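Local coordinates for 11R-lipoxygenase (PDB 3VF1), which is a calcium-regulated, iron-dependent enzyme that probably inserts both atoms of molecular oxygen into polyunsaturated fatty acids, at residues Gly81-Ile86 / Val104-Ile109; Gln512-Asp517 / Ala653-Ala658. One frame throughout, in Å; residues are numbered along the deposited sequence.

In the fold
Packing between secondary-structure elements takes two forms here, in two parts of one chain. Contact 1 (81-86 with 104-109) comes first along the sequence and lies within the PLAT/LH2 region, where strand 83-90 of one four-stranded antiparallel sheet faces strand 100-109 of the other. Contact 2 (512-517 with 653-658) belongs to the lipoxygenase region and joins the last part of helix 491-514 to the start of helix 653-676. The two centres are 23 Å apart and the nearest atoms about 12 Å, with no touch between them. Contact 1 is part of the interface between the two sheets of a beta sandwich, contact 2 a small junction between two helices, and both lie away from the iron site.

Contact 1: Gly81-Ile86 / Val104-Ile109; sequences GEIAMI and VIIEKI
Strands 83-86 and 104-109 face each other from separate sheets, their axes 9.9 Å apart at closest approach and their directions 141° from each other, a spacing at which the contact is made through side chains, with one backbone carbonyl, that of Gly81, also taking part. Ile83 and Ile106 meet at about a right angle, with Ile83 CD1 lying 3.5 Å from Ile106 CG2. Farther along, Ile86 and Ile106 slide past each other in opposite senses, and Ile86 CG2 comes within 3.7 Å of Ile106 CD1. The other branch of Ile86 ends in CD1, which rests 3.9 Å from Val104 CG2. Leu44 of strand 40-46 touches Ile83, Ile86 and Ile106, extending this apolar layer.

At the loop end the contact turns polar. Lys108 starts with CG between its own N and carbonyl carbon (chi1 68°), and further bends at chi3 and chi4 complete the path of the chain, whose CD passes 4.0 Å from Ile83 CD1. Lys108 NZ donates to Gly81 O at 2.8 Å, tilted 23° from the carbonyl plane, and makes a weak bond to Ile109 O. An alanine in place of Lys108 would probably leave Gly81 O without this donor and open a gap beside Ile83. Facing sheets closed by interleaved aliphatic side chains are characteristic of the beta sandwich of the C2-like PLAT domain.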
ATOM      1  N   GLY A  81     -31.756  -9.138  29.339  1.00 66.81           N
ATOM      2  CA  GLY A  81     -31.157 -10.459  29.267  1.00 68.39           C
ATOM      3  C   GLY A  81     -29.726 -10.382  28.778  1.00 71.54           C
ATOM      4  O   GLY A  81     -28.876  -9.788  29.440  1.00 70.32           O
ATOM      5  N   GLU A  82     -29.453 -10.988  27.625  1.00 73.52           N
ATOM      6  CA  GLU A  82     -28.138 -10.875  26.999  1.00 72.01           C
ATOM      7  C   GLU A  82     -28.125  -9.710  26.020  1.00 66.61           C
ATOM      8  O   GLU A  82     -28.964  -9.636  25.123  1.00 64.86           O
ATOM      9  CB  GLU A  82     -27.766 -12.164  26.267  1.00 69.56           C
ATOM     10  CG  GLU A  82     -27.449 -13.332  27.185  1.00 78.25           C
ATOM     11  CD  GLU A  82     -26.531 -14.350  26.535  1.00 88.45           C
ATOM     12  OE1 GLU A  82     -26.735 -14.661  25.342  1.00 89.01           O
ATOM     13  OE2 GLU A  82     -25.600 -14.832  27.216  1.00 88.64           O
ATOM     14  N   ILE A  83     -27.167  -8.804  26.191  1.00 61.68           N
ATOM     15  CA  ILE A  83     -27.082  -7.622  25.346  1.00 61.43           C
ATOM     16  C   ILE A  83     -26.423  -7.981  24.020  1.00 59.17           C
ATOM     17  O   ILE A  83     -25.269  -8.411  23.984  1.00 57.21           O
ATOM     18  CB  ILE A  83     -26.277  -6.493  26.016  1.00 57.64           C
ATOM     19  CG1 ILE A  83     -26.696  -6.326  27.480  1.00 59.59           C
ATOM     20  CG2 ILE A  83     -26.477  -5.188  25.255  1.00 52.76           C
ATOM     21  CD1 ILE A  83     -25.851  -5.337  28.248  1.00 62.31           C
ATOM     22  N   ALA A  84     -27.165  -7.807  22.932  1.00 52.52           N
ATOM     23  CA  ALA A  84     -26.667  -8.142  21.605  1.00 52.33           C
ATOM     24  C   ALA A  84     -26.012  -6.933  20.946  1.00 52.62           C
ATOM     25  O   ALA A  84     -25.081  -7.078  20.156  1.00 53.26           O
ATOM     26  CB  ALA A  84     -27.799  -8.665  20.740  1.00 52.86           C
ATOM     27  N   MET A  85     -26.503  -5.743  21.277  1.00 51.64           N
ATOM     28  CA  MET A  85     -25.981  -4.516  20.692  1.00 51.11           C
ATOM     29  C   MET A  85     -26.355  -3.304  21.538  1.00 52.10           C
ATOM     30  O   MET A  85     -27.214  -3.384  22.414  1.00 57.70           O
ATOM     31  CB  MET A  85     -26.524  -4.340  19.275  1.00 48.11           C
ATOM     32  CG  MET A  85     -28.018  -4.083  19.213  1.00 49.74           C
ATOM     33  SD  MET A  85     -28.658  -4.084  17.528  1.00 61.95           S
ATOM     34  CE  MET A  85     -28.455  -5.808  17.095  1.00 56.26           C
ATOM     35  N   ILE A  86     -25.698  -2.182  21.264  1.00 49.28           N
ATOM     36  CA  ILE A  86     -25.988  -0.928  21.946  1.00 50.11           C
ATOM     37  C   ILE A  86     -26.164   0.170  20.911  1.00 52.47           C
ATOM     38  O   ILE A  86     -25.659   0.065  19.795  1.00 55.81           O
ATOM     39  CB  ILE A  86     -24.849  -0.526  22.903  1.00 51.65           C
ATOM     40  CG1 ILE A  86     -23.603  -0.118  22.109  1.00 52.92           C
ATOM     41  CG2 ILE A  86     -24.533  -1.668  23.859  1.00 48.38           C
ATOM     42  CD1 ILE A  86     -22.425   0.293  22.971  1.00 52.40           C
ATOM     43  N   VAL A 104     -16.963  -0.302  24.537  1.00 49.03           N
ATOM     44  CA  VAL A 104     -17.830  -0.180  25.701  1.00 50.09           C
ATOM     45  C   VAL A 104     -17.963  -1.533  26.390  1.00 48.49           C
ATOM     46  O   VAL A 104     -18.112  -2.564  25.737  1.00 46.26           O
ATOM     47  CB  VAL A 104     -19.230   0.328  25.309  1.00 54.52           C
ATOM     48  CG1 VAL A 104     -20.126   0.423  26.536  1.00 55.31           C
ATOM     49  CG2 VAL A 104     -19.130   1.675  24.610  1.00 48.87           C
ATOM     50  N   ILE A 105     -17.904  -1.522  27.717  1.00 51.44           N
ATOM     51  CA  ILE A 105     -18.028  -2.740  28.506  1.00 50.66           C
ATOM     52  C   ILE A 105     -19.196  -2.616  29.473  1.00 57.04           C
ATOM     53  O   ILE A 105     -19.194  -1.757  30.354  1.00 58.72           O
ATOM     54  CB  ILE A 105     -16.751  -3.014  29.316  1.00 52.84           C
ATOM     55  CG1 ILE A 105     -15.533  -3.052  28.389  1.00 55.10           C
ATOM     56  CG2 ILE A 105     -16.886  -4.317  30.093  1.00 54.14           C
ATOM     57  CD1 ILE A 105     -14.212  -3.129  29.121  1.00 55.05           C
ATOM     58  N   ILE A 106     -20.192  -3.479  29.310  1.00 58.33           N
ATOM     59  CA  ILE A 106     -21.379  -3.442  30.156  1.00 61.33           C
ATOM     60  C   ILE A 106     -21.471  -4.696  31.013  1.00 61.09           C
ATOM     61  O   ILE A 106     -21.709  -5.790  30.502  1.00 65.82           O
ATOM     62  CB  ILE A 106     -22.658  -3.317  29.313  1.00 57.33           C
ATOM     63  CG1 ILE A 106     -22.563  -2.100  28.389  1.00 56.50           C
ATOM     64  CG2 ILE A 106     -23.878  -3.212  30.217  1.00 65.84           C
ATOM     65  CD1 ILE A 106     -23.744  -1.942  27.457  1.00 54.89           C
ATOM     66  N   GLU A 107     -21.282  -4.534  32.318  1.00 64.67           N
ATOM     67  CA  GLU A 107     -21.395  -5.650  33.249  1.00 70.44           C
ATOM     68  C   GLU A 107     -22.777  -5.677  33.892  1.00 75.55           C
ATOM     69  O   GLU A 107     -23.284  -4.650  34.344  1.00 74.76           O
ATOM     70  CB  GLU A 107     -20.315  -5.567  34.329  1.00 70.30           C
ATOM     71  CG  GLU A 107     -20.394  -6.688  35.356  1.00 79.14           C
ATOM     72  CD  GLU A 107     -19.188  -6.731  36.273  1.00 81.56           C
ATOM     73  OE1 GLU A 107     -18.327  -5.831  36.170  1.00 84.40           O
ATOM     74  OE2 GLU A 107     -19.098  -7.669  37.094  1.00 78.23           O
ATOM     75  N   LYS A 108     -23.382  -6.859  33.922  1.00 79.71           N
ATOM     76  CA  LYS A 108     -24.709  -7.030  34.494  1.00 75.12           C
ATOM     77  C   LYS A 108     -24.850  -8.433  35.067  1.00 78.74           C
ATOM     78  O   LYS A 108     -23.867  -9.164  35.183  1.00 75.01           O
ATOM     79  CB  LYS A 108     -25.778  -6.796  33.428  1.00 72.78           C
ATOM     80  CG  LYS A 108     -25.813  -7.862  32.345  1.00 74.75           C
ATOM     81  CD  LYS A 108     -26.944  -7.620  31.355  1.00 73.85           C
ATOM     82  CE  LYS A 108     -28.305  -7.956  31.947  1.00 76.51           C
ATOM     83  NZ  LYS A 108     -28.486  -9.417  32.184  1.00 77.58           N
ATOM     84  N   ILE A 109     -26.076  -8.805  35.424  1.00 87.85           N
ATOM     85  CA  ILE A 109     -26.347 -10.138  35.949  1.00 84.41           C
ATOM     86  C   ILE A 109     -27.642 -10.702  35.377  1.00 78.79           C
ATOM     87  O   ILE A 109     -28.671 -10.029  35.363  1.00 78.80           O
ATOM     88  CB  ILE A 109     -26.429 -10.138  37.492  1.00 85.25           C
ATOM     89  CG1 ILE A 109     -27.409  -9.064  37.970  1.00 87.88           C
ATOM     90  CG2 ILE A 109     -25.051  -9.914  38.094  1.00 81.47           C
ATOM     91  CD1 ILE A 109     -27.466  -8.896  39.473  1.00 86.69           C
TER

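Contact 2: Gln512-Asp517 / Ala653-Ala658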
ATOM      1  N   GLN A 512     -12.128 -20.489   8.401  1.00 35.23           N
ATOM      2  CA  GLN A 512     -12.596 -21.825   8.760  1.00 34.51           C
ATOM      3  C   GLN A 512     -13.241 -21.862  10.144  1.00 36.56           C
ATOM      4  O   GLN A 512     -13.845 -22.862  10.526  1.00 37.47           O
ATOM      5  CB  GLN A 512     -11.453 -22.839   8.672  1.00 32.69           C
ATOM      6  CG  GLN A 512     -11.039 -23.151   7.241  1.00 39.93           C
ATOM      7  CD  GLN A 512     -10.025 -24.275   7.151  1.00 46.16           C
ATOM      8  OE1 GLN A 512      -9.579 -24.811   8.167  1.00 44.77           O
ATOM      9  NE2 GLN A 512      -9.658 -24.641   5.927  1.00 41.64           N
ATOM     10  N   ILE A 513     -13.114 -20.770  10.891  1.00 35.42           N
ATOM     11  CA  ILE A 513     -13.795 -20.641  12.174  1.00 33.84           C
ATOM     12  C   ILE A 513     -15.282 -20.364  11.969  1.00 36.72           C
ATOM     13  O   ILE A 513     -16.120 -20.823  12.748  1.00 37.71           O
ATOM     14  CB  ILE A 513     -13.189 -19.504  13.026  1.00 35.71           C
ATOM     15  CG1 ILE A 513     -11.847 -19.939  13.620  1.00 33.14           C
ATOM     16  CG2 ILE A 513     -14.137 -19.107  14.151  1.00 33.77           C
ATOM     17  CD1 ILE A 513     -11.084 -18.818  14.298  1.00 34.23           C
ATOM     18  N   TYR A 514     -15.606 -19.618  10.916  1.00 34.07           N
ATOM     19  CA  TYR A 514     -16.978 -19.172  10.684  1.00 36.56           C
ATOM     20  C   TYR A 514     -17.657 -19.902   9.527  1.00 37.31           C
ATOM     21  O   TYR A 514     -18.870 -20.108   9.543  1.00 39.97           O
ATOM     22  CB  TYR A 514     -16.993 -17.661  10.446  1.00 32.50           C
ATOM     23  CG  TYR A 514     -16.402 -16.890  11.601  1.00 33.90           C
ATOM     24  CD1 TYR A 514     -17.168 -16.581  12.716  1.00 37.51           C
ATOM     25  CD2 TYR A 514     -15.075 -16.489  11.588  1.00 36.38           C
ATOM     26  CE1 TYR A 514     -16.631 -15.887  13.782  1.00 36.06           C
ATOM     27  CE2 TYR A 514     -14.528 -15.793  12.648  1.00 37.02           C
ATOM     28  CZ  TYR A 514     -15.311 -15.494  13.742  1.00 38.15           C
ATOM     29  OH  TYR A 514     -14.775 -14.803  14.803  1.00 38.34           O
ATOM     30  N   TYR A 515     -16.875 -20.292   8.525  1.00 36.07           N
ATOM     31  CA  TYR A 515     -17.404 -21.036   7.387  1.00 37.03           C
ATOM     32  C   TYR A 515     -17.044 -22.509   7.517  1.00 40.53           C
ATOM     33  O   TYR A 515     -15.892 -22.892   7.323  1.00 39.34           O
ATOM     34  CB  TYR A 515     -16.847 -20.485   6.076  1.00 34.80           C
ATOM     35  CG  TYR A 515     -17.233 -19.051   5.791  1.00 34.55           C
ATOM     36  CD1 TYR A 515     -16.447 -17.996   6.239  1.00 32.83           C
ATOM     37  CD2 TYR A 515     -18.379 -18.752   5.067  1.00 33.15           C
ATOM     38  CE1 TYR A 515     -16.794 -16.685   5.977  1.00 30.45           C
ATOM     39  CE2 TYR A 515     -18.735 -17.443   4.799  1.00 34.61           C
ATOM     40  CZ  TYR A 515     -17.939 -16.415   5.257  1.00 31.52           C
ATOM     41  OH  TYR A 515     -18.284 -15.111   4.993  1.00 29.68           O
ATOM     42  N   ASN A 516     -18.035 -23.333   7.843  1.00 43.79           N
ATOM     43  CA  ASN A 516     -17.797 -24.749   8.081  1.00 47.77           C
ATOM     44  C   ASN A 516     -17.619 -25.529   6.782  1.00 46.32           C
ATOM     45  O   ASN A 516     -17.020 -26.604   6.772  1.00 43.39           O
ATOM     46  CB  ASN A 516     -18.943 -25.351   8.896  1.00 52.20           C
ATOM     47  CG  ASN A 516     -18.459 -26.343   9.936  1.00 74.19           C
ATOM     48  OD1 ASN A 516     -18.712 -26.178  11.131  1.00 82.79           O
ATOM     49  ND2 ASN A 516     -17.755 -27.377   9.489  1.00 73.67           N
ATOM     50  N   ASP A 517     -18.136 -24.985   5.685  1.00 41.04           N
ATOM     51  CA  ASP A 517     -18.048 -25.657   4.394  1.00 42.43           C
ATOM     52  C   ASP A 517     -18.324 -24.685   3.252  1.00 42.88           C
ATOM     53  O   ASP A 517     -18.664 -23.525   3.482  1.00 43.61           O
ATOM     54  CB  ASP A 517     -19.025 -26.834   4.340  1.00 51.27           C
ATOM     55  CG  ASP A 517     -20.460 -26.425   4.635  1.00 54.33           C
ATOM     56  OD1 ASP A 517     -20.897 -25.362   4.143  1.00 49.84           O
ATOM     57  OD2 ASP A 517     -21.150 -27.169   5.363  1.00 60.40           O
ATOM     58  N   ALA A 653     -13.044 -15.925  21.095  1.00 34.26           N
ATOM     59  CA  ALA A 653     -11.758 -16.374  21.617  1.00 34.58           C
ATOM     60  C   ALA A 653     -11.003 -17.216  20.590  1.00 34.45           C
ATOM     61  O   ALA A 653      -9.777 -17.309  20.639  1.00 34.39           O
ATOM     62  CB  ALA A 653     -11.959 -17.162  22.903  1.00 32.79           C
ATOM     63  N   ALA A 654     -11.736 -17.829  19.666  1.00 32.13           N
ATOM     64  CA  ALA A 654     -11.119 -18.635  18.619  1.00 34.18           C
ATOM     65  C   ALA A 654     -10.364 -17.743  17.635  1.00 33.92           C
ATOM     66  O   ALA A 654      -9.323 -18.130  17.103  1.00 30.95           O
ATOM     67  CB  ALA A 654     -12.168 -19.457  17.895  1.00 31.63           C
ATOM     68  N   ALA A 655     -10.895 -16.550  17.394  1.00 34.18           N
ATOM     69  CA  ALA A 655     -10.238 -15.586  16.518  1.00 29.35           C
ATOM     70  C   ALA A 655      -8.935 -15.110  17.153  1.00 32.87           C
ATOM     71  O   ALA A 655      -7.917 -14.979  16.477  1.00 33.27           O
ATOM     72  CB  ALA A 655     -11.156 -14.409  16.243  1.00 30.47           C
ATOM     73  N   HIS A 656      -8.973 -14.859  18.457  1.00 33.17           N
ATOM     74  CA  HIS A 656      -7.793 -14.424  19.194  1.00 33.49           C
ATOM     75  C   HIS A 656      -6.687 -15.471  19.115  1.00 31.88           C
ATOM     76  O   HIS A 656      -5.507 -15.132  19.026  1.00 28.46           O
ATOM     77  CB  HIS A 656      -8.153 -14.148  20.655  1.00 33.79           C
ATOM     78  CG  HIS A 656      -9.103 -13.006  20.834  1.00 40.57           C
ATOM     79  ND1 HIS A 656      -9.948 -12.902  21.918  1.00 45.20           N
ATOM     80  CD2 HIS A 656      -9.338 -11.915  20.068  1.00 39.73           C
ATOM     81  CE1 HIS A 656     -10.665 -11.797  21.810  1.00 45.06           C
ATOM     82  NE2 HIS A 656     -10.314 -11.180  20.697  1.00 42.63           N
ATOM     83  N   ALA A 657      -7.073 -16.742  19.149  1.00 30.52           N
ATOM     84  CA  ALA A 657      -6.108 -17.830  19.043  1.00 30.10           C
ATOM     85  C   ALA A 657      -5.441 -17.813  17.671  1.00 30.20           C
ATOM     86  O   ALA A 657      -4.236 -18.031  17.555  1.00 30.67           O
ATOM     87  CB  ALA A 657      -6.788 -19.167  19.284  1.00 32.90           C
ATOM     88  N   ALA A 658      -6.233 -17.551  16.635  1.00 27.70           N
ATOM     89  CA  ALA A 658      -5.714 -17.492  15.275  1.00 32.19           C
ATOM     90  C   ALA A 658      -4.751 -16.317  15.128  1.00 33.34           C
ATOM     91  O   ALA A 658      -3.678 -16.448  14.534  1.00 30.16           O
ATOM     92  CB  ALA A 658      -6.854 -17.368  14.281  1.00 28.61           C
TER
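Ile513, Ala654 and Ala655 account for most of the surface buried where the last part of helix 491-514 meets the first turn of helix 653-676, and a single methyl group does most of the touching. The Ile513 side chain reaches across with CG1 anti to its carbonyl carbon (chi1 -75°), and its terminal CD1 settles against the backbone of the other helix. There Ile513 CD1 lies 3.4 Å from Ala654 O. It is also 3.8 Å from Ala654 CB, so the same methyl meets both the side chain and the main chain of this alanine. The neighbouring Ala655 N is likewise 3.8 Å from Ile513 CD1, while Ala658 CB, one turn on, is more distant at 4.5 Å.

Ala655 also receives Tyr514, whose OH stands 3.9 Å from Ala655 CB. That hydroxyl is hydrogen-bonded to Asp652, immediately before the segment, a bond that is likely to hold the far end of the ring near the start of helix 653-676. Ile513 supports the ring from its own side of the contact: Ile513 CG2 sits 3.6 Å above the plane of the Tyr514 ring, over its centre. The two branches of the isoleucine thus have separate tasks, CG2 against the ring and CD1 against the opposing helix.

No hydrogen bond joins the two segments. Ala654 O, although touched by a methyl, accepts the helical bond from Ala658 N at 3.2 Å and therefore keeps a polar partner. The small alanine side chains are consistent with the close approach of the isoleucine methyl to the helix backbone. The chemistry implies a modest, partly buried helix-helix junction held by van der Waals contact, with directional bonding supplied just beyond the segment by the pairing of Tyr514 with Asp652.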